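PDB 5AWO: isomaltodextranase from Arthrobacter globiformis, which hydrolyses (1->6)-alpha-D-glucosidic linkages in dextran-like polysaccharides, removing successive isomaltose units from the non-reducing chain ends. Local coordinates for residues N57-N62 with N112-R117; K420-D423 with D427-L430; S449-A454 with A461-T466. All blocks are in the same frame, centred on the assembly; numbering follows the deposited sequence.

Contact 1: N57-N62 with N112-R117; sequences NEWKVN and NYLAAR
Lys60 reaches across to Tyr113 with the end of its side chain: NZ donates a hydrogen bond to OH at 2.9 Å, and CE lies 3.9 Å from Tyr113 CZ, so methylene packing accompanies the polar bond. The lysine is extended through its first three torsions and turns only at the last (chi4 -61°), and its chain crosses that of the tyrosine at about a right angle. Deeper in the interface the contact is apolar and looser, with Trp59 CZ2 4.3 Å from Leu114 CD1. The next shell fixes the tyrosine. Arg117 folds back along its own segment and lays its guanidinium over one ring face of Tyr113, with NH1 3.4 Å above the plane, over the ring centre. The same NH1 gives a hydrogen bond to Tyr113 O at 3.0 Å, which would limit how far the guanidinium can slide off the ring. Asp64, one turn on from Lys60, joins both sides: it forms a salt bridge with Lys60 NZ and a hydrogen bond with Tyr113 OH, and its charge would offset the nearby lysine and arginine. Trp110 meets Trp59 and Tyr113 edge-to-face. The contact thus joins helices 56-68 and 107-116 on the outside of the TIM barrel, where Trp59 also packs on Trp41 of strand 39-42 and both Trp59 and Leu114 rest on Ala78 of strand 77-79.

Contact 2: K420-D423 with D427-L430; sequences KTID and DLGL
Asp423 O is gripped by two consecutive backbone amides, Asp427 N at 2.9 Å and Leu428 N at 3.2 Å. They close a wide turn, with i to i+4 and i to i+5 bonds, at the end of strand 418-423, in the C-terminal beta-sandwich domain that follows the barrel in this glycoside hydrolase family 27 enzyme. The two donors approach differently: Leu428 N lies in the carbonyl plane, whereas Asp427 N is tilted 34° from it. A third bond runs the other way, from Asp423 N to Asp427 OD2 at 2.8 Å, and is almost straight at 176°. Asp423 therefore uses both its backbone N-H and its C=O on Asp427, which binds the strand end to the returning chain. The carboxylate gets there because Asp427 CG stands beside its own backbone N (chi1 -63°), bringing OD2 back over the strand, where it accepts the N-H on its anti side. The Asp423 side chain turns to the loop itself, with OD1 accepting from Lys426 N. Beside the polar bonds is one apolar touch: Ile422 CG2 meets Leu428 CD2 at 3.8 Å, the two side chains crossing at about a right angle, and both continue into the sandwich interior, Ile422 on Val407 and Leu409, Leu428 on Trp405 and Ala397. The other branch of Ile422 lines the carboxylate, its CD1 lying 3.9 Å from Asp427 OD2.

Contact 3: S449-A454 with A461-T466; sequences SRATAA and AIFRVT. With PO4 (phosphate ion), chain B.
Ala451 CB sits over one face of the Phe463 ring, 4.1 Å from CD2 and displaced toward the rim. Phe463 CG stands beside the backbone N (chi1 -57°), which swings the ring toward the facing strand and carries CZ to within 4.0 Å of Thr452 O. One step along, two methyl groups meet tip to tip, Ala453 CB and Ala461 CB at 4.1 Å. The strand axes approach to 8.4 Å at 160°, and Phe463 puts its ring against the alanine methyl on the other strand. Thr452 turns its CB away from 461-466, and its OG1 bonds instead to Thr421 OG1 and Lys420 O on the paired strand. The CB of Arg450 likewise points away from 461-466. Its CG lies between the backbone N and the carbonyl carbon (chi1 60°), and the chain bends at chi3 to present the guanidinium edge to a phosphate ion, probably from the crystallisation liquor. The grip is two-pronged and nearly straight: NE bonds to O3 and NH2 to O4, each at 2.9 Å, with the phosphorus in the guanidinium plane; Lys426 NZ is a further donor to the ion. On the far side of strand 461-466, Ile462 packs on Val364 and Leu367 of helix 362-370. Side-chain packing between strands of two separate antiparallel sheets, near antiparallel in direction, is the face-to-face contact of a beta sandwich.

Overall arrangement
Contact 1 belongs to the catalytic TIM barrel and contacts 2 and 3 to the C-terminal beta sandwich; the centre of contact 1 is 45 Å from that of contact 2 and 40 Å from that of contact 3. Contacts 2 and 3 are neighbours, their centres 9 Å apart, because strands 418-423 and 450-455 pair in one sheet: Ile422 N meets Ala451 O, and Thr421 OG1 meets Thr452 OG1. Contacts 1 and 3 are buried, contact 2 partly so. Their chemistry differs accordingly: side-chain polar and aromatic packing between helices in contact 1, backbone and carboxylate bonds at a turn in contact 2, and mainly apolar sheet-to-sheet packing in contact 3, with an arginine-phosphate pair on the outer side of its strand.

Contact 1: N57-N62 with N112-R117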
loop_
_atom_site.group_PDB
_atom_site.type_symbol
_atom_site.label_atom_id
_atom_site.label_comp_id
_atom_site.label_asym_id
_atom_site.label_seq_id
_atom_site.Cartn_x
_atom_site.Cartn_y
_atom_site.Cartn_z
ATOM N N ASN A 57 -23.112 -7.006 -20.272
ATOM C CA ASN A 57 -24.274 -7.197 -19.400
ATOM C C ASN A 57 -23.918 -7.751 -18.024
ATOM O O ASN A 57 -24.562 -7.389 -17.024
ATOM C CB ASN A 57 -25.347 -8.098 -20.006
ATOM C CG ASN A 57 -26.644 -8.018 -19.210
ATOM O OD1 ASN A 57 -27.200 -6.937 -19.048
ATOM N ND2 ASN A 57 -27.078 -9.136 -18.632
ATOM N N GLU A 58 -22.889 -8.596 -17.968
ATOM C CA GLU A 58 -22.415 -9.104 -16.668
ATOM C C GLU A 58 -21.779 -8.000 -15.842
ATOM O O GLU A 58 -21.993 -7.914 -14.634
ATOM C CB GLU A 58 -21.464 -10.259 -16.884
ATOM C CG GLU A 58 -22.227 -11.509 -17.267
ATOM C CD GLU A 58 -23.137 -11.952 -16.140
ATOM O OE1 GLU A 58 -22.640 -12.582 -15.208
ATOM O OE2 GLU A 58 -24.333 -11.616 -16.145
ATOM N N TRP A 59 -21.033 -7.112 -16.498
ATOM C CA TRP A 59 -20.535 -5.910 -15.848
ATOM C C TRP A 59 -21.676 -5.060 -15.266
ATOM O O TRP A 59 -21.627 -4.631 -14.116
ATOM C CB TRP A 59 -19.705 -5.137 -16.868
ATOM C CG TRP A 59 -19.317 -3.716 -16.610
ATOM C CD1 TRP A 59 -19.840 -2.599 -17.220
ATOM C CD2 TRP A 59 -18.249 -3.232 -15.771
ATOM N NE1 TRP A 59 -19.193 -1.481 -16.796
ATOM C CE2 TRP A 59 -18.187 -1.832 -15.925
ATOM C CE3 TRP A 59 -17.328 -3.854 -14.921
ATOM C CZ2 TRP A 59 -17.281 -1.031 -15.216
ATOM C CZ3 TRP A 59 -16.415 -3.053 -14.237
ATOM C CH2 TRP A 59 -16.392 -1.679 -14.378
ATOM N N LYS A 60 -22.726 -4.848 -16.078
ATOM C CA LYS A 60 -23.867 -4.050 -15.624
ATOM C C LYS A 60 -24.565 -4.689 -14.416
ATOM O O LYS A 60 -24.845 -4.010 -13.436
ATOM C CB LYS A 60 -24.879 -3.859 -16.766
ATOM C CG LYS A 60 -26.038 -2.937 -16.408
ATOM C CD LYS A 60 -27.053 -2.867 -17.537
ATOM C CE LYS A 60 -28.185 -1.898 -17.222
ATOM N NZ LYS A 60 -28.963 -2.296 -16.014
ATOM N N VAL A 61 -24.835 -5.985 -14.496
ATOM C CA VAL A 61 -25.576 -6.651 -13.426
ATOM C C VAL A 61 -24.743 -6.642 -12.134
ATOM O O VAL A 61 -25.262 -6.383 -11.052
ATOM C CB VAL A 61 -26.059 -8.051 -13.847
ATOM C CG1 VAL A 61 -26.764 -8.759 -12.707
ATOM C CG2 VAL A 61 -27.055 -7.935 -15.008
ATOM N N ASN A 62 -23.439 -6.857 -12.252
ATOM C CA ASN A 62 -22.584 -6.706 -11.063
ATOM C C ASN A 62 -22.602 -5.308 -10.479
ATOM O O ASN A 62 -22.708 -5.135 -9.260
ATOM C CB ASN A 62 -21.140 -7.121 -11.360
ATOM C CG ASN A 62 -20.961 -8.628 -11.388
ATOM O OD1 ASN A 62 -20.796 -9.262 -12.443
ATOM N ND2 ASN A 62 -21.047 -9.221 -10.223
ATOM N N ASN A 112 -20.381 7.538 -16.070
ATOM C CA ASN A 112 -21.617 8.227 -15.701
ATOM C C ASN A 112 -22.674 7.310 -15.074
ATOM O O ASN A 112 -23.369 7.720 -14.124
ATOM C CB ASN A 112 -22.211 8.954 -16.903
ATOM C CG ASN A 112 -23.416 9.782 -16.520
ATOM O OD1 ASN A 112 -23.284 10.781 -15.822
ATOM N ND2 ASN A 112 -24.601 9.340 -16.927
ATOM N N TYR A 113 -22.814 6.088 -15.592
ATOM C CA TYR A 113 -23.744 5.095 -15.060
ATOM C C TYR A 113 -23.359 4.830 -13.598
ATOM O O TYR A 113 -24.213 4.806 -12.706
ATOM C CB TYR A 113 -23.677 3.810 -15.905
ATOM C CG TYR A 113 -24.654 2.710 -15.540
ATOM C CD1 TYR A 113 -24.403 1.849 -14.469
ATOM C CD2 TYR A 113 -25.837 2.513 -16.272
ATOM C CE1 TYR A 113 -25.291 0.836 -14.143
ATOM C CE2 TYR A 113 -26.732 1.516 -15.943
ATOM C CZ TYR A 113 -26.466 0.686 -14.867
ATOM O OH TYR A 113 -27.363 -0.315 -14.551
ATOM N N LEU A 114 -22.060 4.646 -13.355
ATOM C CA LEU A 114 -21.552 4.490 -11.981
ATOM C C LEU A 114 -21.836 5.729 -11.115
ATOM O O LEU A 114 -22.309 5.620 -9.980
ATOM C CB LEU A 114 -20.047 4.136 -12.009
ATOM C CG LEU A 114 -19.732 2.689 -12.411
ATOM C CD1 LEU A 114 -18.350 2.521 -13.032
ATOM C CD2 LEU A 114 -19.886 1.747 -11.225
ATOM N N ALA A 115 -21.590 6.917 -11.650
ATOM C CA ALA A 115 -21.865 8.166 -10.929
ATOM C C ALA A 115 -23.326 8.262 -10.478
ATOM O O ALA A 115 -23.601 8.671 -9.339
ATOM C CB ALA A 115 -21.509 9.355 -11.797
ATOM N N ALA A 116 -24.246 7.813 -11.325
ATOM C CA ALA A 116 -25.688 7.873 -10.969
ATOM C C ALA A 116 -25.998 6.969 -9.781
ATOM O O ALA A 116 -27.017 7.139 -9.081
ATOM C CB ALA A 116 -26.564 7.498 -12.162
ATOM N N ARG A 117 -25.108 5.999 -9.554
ATOM C CA ARG A 117 -25.246 5.044 -8.462
ATOM C C ARG A 117 -24.252 5.310 -7.314
ATOM O O ARG A 117 -24.011 4.419 -6.501
ATOM C CB ARG A 117 -25.117 3.630 -9.025
ATOM C CG ARG A 117 -26.299 3.278 -9.913
ATOM C CD ARG A 117 -26.077 2.152 -10.906
ATOM N NE ARG A 117 -27.281 1.933 -11.714
ATOM C CZ ARG A 117 -27.705 2.737 -12.695
ATOM N NH1 ARG A 117 -27.034 3.825 -13.031
ATOM N NH2 ARG A 117 -28.819 2.436 -13.364
#

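Contact 2: K420-D423 with D427-L430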
loop_
_atom_site.group_PDB
_atom_site.type_symbol
_atom_site.label_atom_id
_atom_site.label_comp_id
_atom_site.label_asym_id
_atom_site.label_seq_id
_atom_site.Cartn_x
_atom_site.Cartn_y
_atom_site.Cartn_z
ATOM N N LYS A 420 -2.340 -17.105 20.514
ATOM C CA LYS A 420 -1.574 -15.958 20.074
ATOM C C LYS A 420 -1.878 -14.784 20.977
ATOM O O LYS A 420 -3.037 -14.588 21.364
ATOM C CB LYS A 420 -1.947 -15.580 18.634
ATOM C CG LYS A 420 -1.689 -16.662 17.596
ATOM C CD LYS A 420 -0.212 -16.967 17.433
ATOM C CE LYS A 420 0.039 -17.963 16.317
ATOM N NZ LYS A 420 1.461 -18.410 16.234
ATOM N N THR A 421 -0.854 -13.980 21.267
ATOM C CA THR A 421 -0.982 -12.880 22.231
ATOM C C THR A 421 -0.134 -11.697 21.786
ATOM O O THR A 421 0.991 -11.877 21.292
ATOM C CB THR A 421 -0.527 -13.332 23.628
ATOM O OG1 THR A 421 -1.375 -14.389 24.091
ATOM C CG2 THR A 421 -0.559 -12.207 24.623
ATOM N N ILE A 422 -0.692 -10.508 21.957
ATOM C CA ILE A 422 0.052 -9.263 21.842
ATOM C C ILE A 422 -0.064 -8.538 23.185
ATOM O O ILE A 422 -1.157 -8.240 23.660
ATOM C CB ILE A 422 -0.452 -8.391 20.667
ATOM C CG1 ILE A 422 0.122 -8.929 19.343
ATOM C CG2 ILE A 422 -0.056 -6.921 20.825
ATOM C CD1 ILE A 422 1.599 -8.714 19.178
ATOM N N ASP A 423 1.095 -8.264 23.769
ATOM C CA ASP A 423 1.183 -7.595 25.058
ATOM C C ASP A 423 1.437 -6.116 24.836
ATOM O O ASP A 423 2.331 -5.733 24.051
ATOM C CB ASP A 423 2.326 -8.208 25.850
ATOM C CG ASP A 423 2.361 -7.697 27.273
ATOM O OD1 ASP A 423 2.886 -6.577 27.528
ATOM O OD2 ASP A 423 1.828 -8.401 28.136
ATOM N N ASP A 427 5.201 -5.882 23.710
ATOM C CA ASP A 427 5.190 -5.907 22.256
ATOM C C ASP A 427 4.954 -4.530 21.660
ATOM O O ASP A 427 5.739 -4.085 20.806
ATOM C CB ASP A 427 4.141 -6.917 21.747
ATOM C CG ASP A 427 4.436 -8.333 22.164
ATOM O OD1 ASP A 427 5.596 -8.769 22.076
ATOM O OD2 ASP A 427 3.488 -9.055 22.575
ATOM N N LEU A 428 3.909 -3.815 22.089
ATOM C CA LEU A 428 3.585 -2.502 21.501
ATOM C C LEU A 428 4.401 -1.334 22.071
ATOM O O LEU A 428 4.600 -0.346 21.384
ATOM C CB LEU A 428 2.093 -2.191 21.603
ATOM C CG LEU A 428 1.139 -3.239 20.987
ATOM C CD1 LEU A 428 -0.282 -2.734 21.035
ATOM C CD2 LEU A 428 1.543 -3.651 19.574
ATOM N N GLY A 429 4.850 -1.457 23.319
ATOM C CA GLY A 429 5.700 -0.413 23.934
ATOM C C GLY A 429 4.894 0.689 24.593
ATOM O O GLY A 429 5.311 1.846 24.608
ATOM N N LEU A 430 3.721 0.345 25.107
ATOM C CA LEU A 430 2.847 1.301 25.794
ATOM C C LEU A 430 2.976 1.148 27.302
ATOM O O LEU A 430 3.328 0.085 27.797
ATOM C CB LEU A 430 1.395 1.076 25.401
ATOM C CG LEU A 430 1.116 0.986 23.909
ATOM C CD1 LEU A 430 -0.368 0.739 23.733
ATOM C CD2 LEU A 430 1.581 2.239 23.189
#

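Contact 3: S449-A454 with A461-T466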
loop_
_atom_site.group_PDB
_atom_site.type_symbol
_atom_site.label_atom_id
_atom_site.label_comp_id
_atom_site.label_asym_id
_atom_site.label_seq_id
_atom_site.Cartn_x
_atom_site.Cartn_y
_atom_site.Cartn_z
ATOM N N SER A 449 -4.145 -5.492 29.622
ATOM C CA SER A 449 -2.724 -5.322 29.357
ATOM C C SER A 449 -2.273 -6.056 28.112
ATOM O O SER A 449 -1.116 -5.932 27.712
ATOM C CB SER A 449 -1.890 -5.857 30.532
ATOM O OG SER A 449 -1.999 -7.262 30.678
ATOM N N ARG A 450 -3.179 -6.825 27.511
ATOM C CA ARG A 450 -2.820 -7.723 26.424
ATOM C C ARG A 450 -4.101 -8.068 25.674
ATOM O O ARG A 450 -5.212 -7.878 26.208
ATOM C CB ARG A 450 -2.141 -8.973 26.980
ATOM C CG ARG A 450 -3.019 -9.765 27.942
ATOM C CD ARG A 450 -2.241 -10.534 28.999
ATOM N NE ARG A 450 -1.432 -11.618 28.437
ATOM C CZ ARG A 450 -1.838 -12.881 28.256
ATOM N NH1 ARG A 450 -3.088 -13.264 28.552
ATOM N NH2 ARG A 450 -0.981 -13.768 27.760
ATOM N N ALA A 451 -3.929 -8.489 24.424
ATOM C CA ALA A 451 -4.988 -9.104 23.625
ATOM C C ALA A 451 -4.537 -10.519 23.278
ATOM O O ALA A 451 -3.379 -10.740 22.870
ATOM C CB ALA A 451 -5.217 -8.284 22.372
ATOM N N THR A 452 -5.442 -11.482 23.450
ATOM C CA THR A 452 -5.083 -12.888 23.292
ATOM C C THR A 452 -6.255 -13.680 22.727
ATOM O O THR A 452 -7.407 -13.290 22.892
ATOM C CB THR A 452 -4.635 -13.496 24.638
ATOM O OG1 THR A 452 -4.056 -14.799 24.461
ATOM C CG2 THR A 452 -5.769 -13.572 25.631
ATOM N N ALA A 453 -5.944 -14.775 22.051
ATOM C CA ALA A 453 -6.974 -15.671 21.545
ATOM C C ALA A 453 -6.416 -17.054 21.364
ATOM O O ALA A 453 -5.269 -17.218 20.927
ATOM C CB ALA A 453 -7.514 -15.167 20.223
ATOM N N ALA A 454 -7.226 -18.049 21.702
ATOM C CA ALA A 454 -6.934 -19.441 21.439
ATOM C C ALA A 454 -7.657 -19.772 20.157
ATOM O O ALA A 454 -8.867 -19.915 20.106
ATOM C CB ALA A 454 -7.440 -20.325 22.582
ATOM N N ALA A 461 -8.518 -13.372 15.023
ATOM C CA ALA A 461 -9.262 -12.428 15.824
ATOM C C ALA A 461 -8.703 -11.038 15.565
ATOM O O ALA A 461 -7.506 -10.897 15.304
ATOM C CB ALA A 461 -9.153 -12.756 17.286
ATOM N N ILE A 462 -9.571 -10.032 15.603
ATOM C CA ILE A 462 -9.136 -8.659 15.409
ATOM C C ILE A 462 -9.825 -7.772 16.435
ATOM O O ILE A 462 -11.023 -7.930 16.753
ATOM C CB ILE A 462 -9.351 -8.192 13.940
ATOM C CG1 ILE A 462 -8.569 -6.941 13.599
ATOM C CG2 ILE A 462 -10.812 -8.057 13.592
ATOM C CD1 ILE A 462 -8.502 -6.624 12.118
ATOM N N PHE A 463 -9.030 -6.838 16.965
ATOM C CA PHE A 463 -9.419 -6.037 18.130
ATOM C C PHE A 463 -9.162 -4.564 17.853
ATOM O O PHE A 463 -8.177 -4.195 17.191
ATOM C CB PHE A 463 -8.601 -6.435 19.364
ATOM C CG PHE A 463 -8.684 -7.881 19.735
ATOM C CD1 PHE A 463 -9.679 -8.348 20.604
ATOM C CD2 PHE A 463 -7.774 -8.791 19.210
ATOM C CE1 PHE A 463 -9.760 -9.678 20.936
ATOM C CE2 PHE A 463 -7.858 -10.120 19.539
ATOM C CZ PHE A 463 -8.836 -10.558 20.415
ATOM N N ARG A 464 -10.048 -3.713 18.382
ATOM C CA ARG A 464 -9.713 -2.289 18.566
ATOM C C ARG A 464 -9.222 -2.160 19.990
ATOM O O ARG A 464 -9.940 -2.544 20.921
ATOM C CB ARG A 464 -10.934 -1.403 18.333
ATOM C CG ARG A 464 -10.713 0.088 18.643
ATOM C CD ARG A 464 -9.893 0.830 17.609
ATOM N NE ARG A 464 -10.641 1.024 16.385
ATOM C CZ ARG A 464 -10.591 2.091 15.585
ATOM N NH1 ARG A 464 -9.792 3.103 15.830
ATOM N NH2 ARG A 464 -11.322 2.116 14.501
ATOM N N VAL A 465 -8.013 -1.617 20.164
ATOM C CA VAL A 465 -7.428 -1.365 21.463
ATOM C C VAL A 465 -7.283 0.146 21.664
ATOM O O VAL A 465 -6.727 0.861 20.828
ATOM C CB VAL A 465 -6.065 -2.057 21.601
ATOM C CG1 VAL A 465 -5.463 -1.785 22.979
ATOM C CG2 VAL A 465 -6.199 -3.562 21.337
ATOM N N THR A 466 -7.880 0.627 22.756
ATOM C CA THR A 466 -7.972 2.059 23.006
ATOM C C THR A 466 -7.324 2.397 24.358
ATOM O O THR A 466 -7.945 2.222 25.420
ATOM C CB THR A 466 -9.439 2.530 22.988
ATOM O OG1 THR A 466 -10.104 2.074 21.792
ATOM C CG2 THR A 466 -9.541 4.053 23.029
HETATM P P PO4 B . 2.388 -11.822 27.687
HETATM O O1 PO4 B . 3.123 -11.771 29.024
HETATM O O2 PO4 B . 3.422 -11.502 26.588
HETATM O O3 PO4 B . 1.259 -10.819 27.640
HETATM O O4 PO4 B . 1.837 -13.205 27.462
#